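Local coordinates for adenosine deaminase (Burkholderia ambifaria, PDB 4GXW), which binds a zinc ion and probably works as a hydrolytic deaminase of adenine or a related purine, at residues 42-48 and 63-67. Residues are numbered along the deposited sequence.
Sequences VRHDTFV and IDAFY
V42 and R43 are extended (phi/psi -76/128° and -66/142°) and lead into the start of helix 44-54, with R43 at the N-cap position; the first backbone hydrogen bonds are F47 N to R43 O (2.9 Å) and V48 N to H44 O (3.0 Å). The helical segment 63-67 runs nearly antiparallel to it, at 149°, the axes of the short segments approaching to 11.1 Å, a separation that leaves room for aromatic rings between the backbones. CA atoms pair H44 with Y67 at 7.3 Å and V48 with I63 at 7.5 Å.

Y67 (chi1 m, chi2 81°) reaches across the gap and donates a hydrogen bond from OH to V42 O at 2.6 Å, tying down the carbonyl of the residue before the N-cap; T304 OG1 is also hydrogen-bonded to this oxygen. The V42 side chain lies about 9 Å from that of the zinc ligand H37. The Y67 ring face receives H44 CA, 4.1 Å from its centroid, in a CH-pi contact, and the edge of the H44 imidazole (centroids 5.2 Å, planes 78°). Y67 in turn presents its own edge to F47 (chi1 t) in an offset T-shaped pair, centroids 5.4 Å apart and planes at 85°. F47 CZ also meets F66 CD2 at 3.7 Å, F47 CD1 touches I63 CG2 at 3.8 Å, and helix 77-87 covers F47 further. H44 (chi1 t, chi2 -86°) donates a hydrogen bond from ND1 to D45 OD1 of the same helix (2.9 Å), and its NE2 makes a weak one across to D64 OD1 (3.4 Å).

H44, F47, F66 and Y67 thus form an aromatic cluster between two helices of the excursion that follows strand 31-33 in the TIM-barrel fold of adenosine deaminases.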
ATOM      1  N   VAL A  42       4.539  11.408   1.454  1.00 10.18           N
ATOM      2  CA  VAL A  42       4.886  12.754   1.890  1.00 10.71           C
ATOM      3  C   VAL A  42       4.405  13.785   0.870  1.00 11.76           C
ATOM      4  O   VAL A  42       4.699  13.668  -0.324  1.00 13.77           O
ATOM      5  CB  VAL A  42       6.412  12.882   2.117  1.00 10.83           C
ATOM      6  CG1 VAL A  42       6.772  14.287   2.550  1.00 11.42           C
ATOM      7  CG2 VAL A  42       6.875  11.860   3.158  1.00 11.46           C
ATOM      8  N   ARG A  43       3.666  14.788   1.336  1.00 12.41           N
ATOM      9  CA  ARG A  43       3.181  15.841   0.443  1.00 13.24           C
ATOM     10  C   ARG A  43       4.356  16.643  -0.106  1.00 13.39           C
ATOM     11  O   ARG A  43       5.323  16.903   0.617  1.00 13.44           O
ATOM     12  CB  ARG A  43       2.231  16.777   1.187  1.00 14.45           C
ATOM     13  CG  ARG A  43       0.973  16.114   1.725  1.00 13.43           C
ATOM     14  CD  ARG A  43       0.167  17.109   2.540  1.00 13.70           C
ATOM     15  NE  ARG A  43      -0.919  16.472   3.274  1.00 10.31           N
ATOM     16  CZ  ARG A  43      -1.552  17.028   4.296  1.00 11.81           C
ATOM     17  NH1 ARG A  43      -1.227  18.251   4.707  1.00 15.67           N
ATOM     18  NH2 ARG A  43      -2.510  16.362   4.915  1.00 14.23           N
ATOM     19  N   HIS A  44       4.264  17.042  -1.371  1.00 19.79           N
ATOM     20  CA  HIS A  44       5.334  17.813  -1.999  1.00 20.86           C
ATOM     21  C   HIS A  44       5.774  18.997  -1.141  1.00 20.69           C
ATOM     22  O   HIS A  44       6.968  19.209  -0.931  1.00 20.93           O
ATOM     23  CB  HIS A  44       4.898  18.297  -3.383  1.00 22.20           C
ATOM     24  CG  HIS A  44       5.891  19.201  -4.046  1.00 26.80           C
ATOM     25  ND1 HIS A  44       5.923  20.561  -3.821  1.00 27.81           N
ATOM     26  CD2 HIS A  44       6.891  18.941  -4.919  1.00 28.81           C
ATOM     27  CE1 HIS A  44       6.897  21.099  -4.534  1.00 25.07           C
ATOM     28  NE2 HIS A  44       7.502  20.137  -5.207  1.00 30.11           N
ATOM     29  N   ASP A  45       4.816  19.753  -0.617  1.00 20.34           N
ATOM     30  CA  ASP A  45       5.171  20.945   0.146  1.00 20.32           C
ATOM     31  C   ASP A  45       5.760  20.631   1.532  1.00 19.24           C
ATOM     32  O   ASP A  45       6.529  21.421   2.089  1.00 19.37           O
ATOM     33  CB  ASP A  45       3.980  21.902   0.237  1.00 23.10           C
ATOM     34  CG  ASP A  45       3.592  22.478  -1.116  1.00 30.08           C
ATOM     35  OD1 ASP A  45       4.326  22.263  -2.108  1.00 30.39           O
ATOM     36  OD2 ASP A  45       2.548  23.157  -1.192  1.00 38.50           O
ATOM     37  N   THR A  46       5.415  19.476   2.080  1.00 18.28           N
ATOM     38  CA  THR A  46       6.050  19.040   3.318  1.00 17.41           C
ATOM     39  C   THR A  46       7.485  18.581   3.050  1.00 17.90           C
ATOM     40  O   THR A  46       8.383  18.830   3.856  1.00 18.42           O
ATOM     41  CB  THR A  46       5.223  17.949   4.017  1.00 16.79           C
ATOM     42  OG1 THR A  46       3.956  18.512   4.371  1.00 19.10           O
ATOM     43  CG2 THR A  46       5.923  17.453   5.272  1.00 18.00           C
ATOM     44  N   PHE A  47       7.689  17.935   1.903  1.00 18.45           N
ATOM     45  CA  PHE A  47       9.026  17.551   1.445  1.00 19.10           C
ATOM     46  C   PHE A  47       9.903  18.806   1.342  1.00 19.95           C
ATOM     47  O   PHE A  47      11.050  18.816   1.801  1.00 20.07           O
ATOM     48  CB  PHE A  47       8.922  16.827   0.094  1.00 19.85           C
ATOM     49  CG  PHE A  47      10.138  16.005  -0.268  1.00 20.35           C
ATOM     50  CD1 PHE A  47      11.293  16.611  -0.739  1.00 21.41           C
ATOM     51  CD2 PHE A  47      10.105  14.619  -0.180  1.00 19.86           C
ATOM     52  CE1 PHE A  47      12.407  15.850  -1.085  1.00 21.98           C
ATOM     53  CE2 PHE A  47      11.214  13.856  -0.525  1.00 20.42           C
ATOM     54  CZ  PHE A  47      12.361  14.471  -0.977  1.00 21.48           C
ATOM     55  N   VAL A  48       9.352  19.865   0.749  1.00 20.61           N
ATOM     56  CA  VAL A  48      10.034  21.155   0.657  1.00 21.48           C
ATOM     57  C   VAL A  48      10.411  21.710   2.032  1.00 22.12           C
ATOM     58  O   VAL A  48      11.555  22.118   2.248  1.00 21.69           O
ATOM     59  CB  VAL A  48       9.170  22.170  -0.117  1.00 22.25           C
ATOM     60  CG1 VAL A  48       9.716  23.586   0.028  1.00 23.90           C
ATOM     61  CG2 VAL A  48       9.092  21.766  -1.578  1.00 24.25           C
ATOM     62  N   ILE A  63      14.035  18.348  -6.089  1.00 39.50           N
ATOM     63  CA  ILE A  63      12.822  17.851  -5.446  1.00 37.54           C
ATOM     64  C   ILE A  63      11.770  17.485  -6.491  1.00 42.41           C
ATOM     65  O   ILE A  63      10.876  16.676  -6.239  1.00 38.87           O
ATOM     66  CB  ILE A  63      12.257  18.903  -4.456  1.00 31.26           C
ATOM     67  CG1 ILE A  63      13.198  19.056  -3.258  1.00 25.43           C
ATOM     68  CG2 ILE A  63      10.859  18.528  -3.961  1.00 30.55           C
ATOM     69  CD1 ILE A  63      12.853  20.217  -2.348  1.00 32.90           C
ATOM     70  N   ASP A  64      11.881  18.068  -7.680  1.00 47.66           N
ATOM     71  CA  ASP A  64      10.827  17.897  -8.675  1.00 46.18           C
ATOM     72  C   ASP A  64      11.070  16.773  -9.681  1.00 48.53           C
ATOM     73  O   ASP A  64      10.130  16.294 -10.309  1.00 50.14           O
ATOM     74  CB  ASP A  64      10.503  19.229  -9.345  1.00 52.39           C
ATOM     75  CG  ASP A  64      10.021  20.263  -8.347  1.00 52.28           C
ATOM     76  OD1 ASP A  64      10.242  20.047  -7.136  1.00 51.61           O
ATOM     77  OD2 ASP A  64       9.426  21.279  -8.758  1.00 54.08           O
ATOM     78  N   ALA A  65      12.318  16.340  -9.821  1.00 48.41           N
ATOM     79  CA  ALA A  65      12.584  15.083 -10.508  1.00 50.08           C
ATOM     80  C   ALA A  65      12.137  13.957  -9.578  1.00 47.35           C
ATOM     81  O   ALA A  65      11.709  12.893 -10.031  1.00 48.33           O
ATOM     82  CB  ALA A  65      14.055  14.950 -10.850  1.00 52.08           C
ATOM     83  N   PHE A  66      12.242  14.213  -8.274  1.00 43.39           N
ATOM     84  CA  PHE A  66      11.750  13.295  -7.248  1.00 38.93           C
ATOM     85  C   PHE A  66      10.242  13.080  -7.381  1.00 37.73           C
ATOM     86  O   PHE A  66       9.754  11.956  -7.249  1.00 41.59           O
ATOM     87  CB  PHE A  66      12.069  13.830  -5.843  1.00 37.67           C
ATOM     88  CG  PHE A  66      13.460  13.508  -5.359  1.00 39.17           C
ATOM     89  CD1 PHE A  66      14.200  12.490  -5.944  1.00 40.47           C
ATOM     90  CD2 PHE A  66      14.023  14.219  -4.304  1.00 34.93           C
ATOM     91  CE1 PHE A  66      15.476  12.192  -5.490  1.00 42.20           C
ATOM     92  CE2 PHE A  66      15.298  13.924  -3.847  1.00 39.22           C
ATOM     93  CZ  PHE A  66      16.025  12.911  -4.443  1.00 38.66           C
ATOM     94  N   TYR A  67       9.509  14.160  -7.648  1.00 36.99           N
ATOM     95  CA  TYR A  67       8.045  14.111  -7.725  1.00 33.99           C
ATOM     96  C   TYR A  67       7.487  14.006  -9.144  1.00 43.21           C
ATOM     97  O   TYR A  67       6.272  13.931  -9.331  1.00 40.97           O
ATOM     98  CB  TYR A  67       7.419  15.308  -6.994  1.00 33.29           C
ATOM     99  CG  TYR A  67       7.278  15.084  -5.500  1.00 27.84           C
ATOM    100  CD1 TYR A  67       8.357  15.270  -4.649  1.00 29.36           C
ATOM    101  CD2 TYR A  67       6.071  14.668  -4.947  1.00 26.71           C
ATOM    102  CE1 TYR A  67       8.240  15.062  -3.287  1.00 21.94           C
ATOM    103  CE2 TYR A  67       5.940  14.456  -3.581  1.00 24.62           C
ATOM    104  CZ  TYR A  67       7.032  14.648  -2.757  1.00 20.93           C
ATOM    105  OH  TYR A  67       6.934  14.439  -1.401  1.00 22.31           O
TER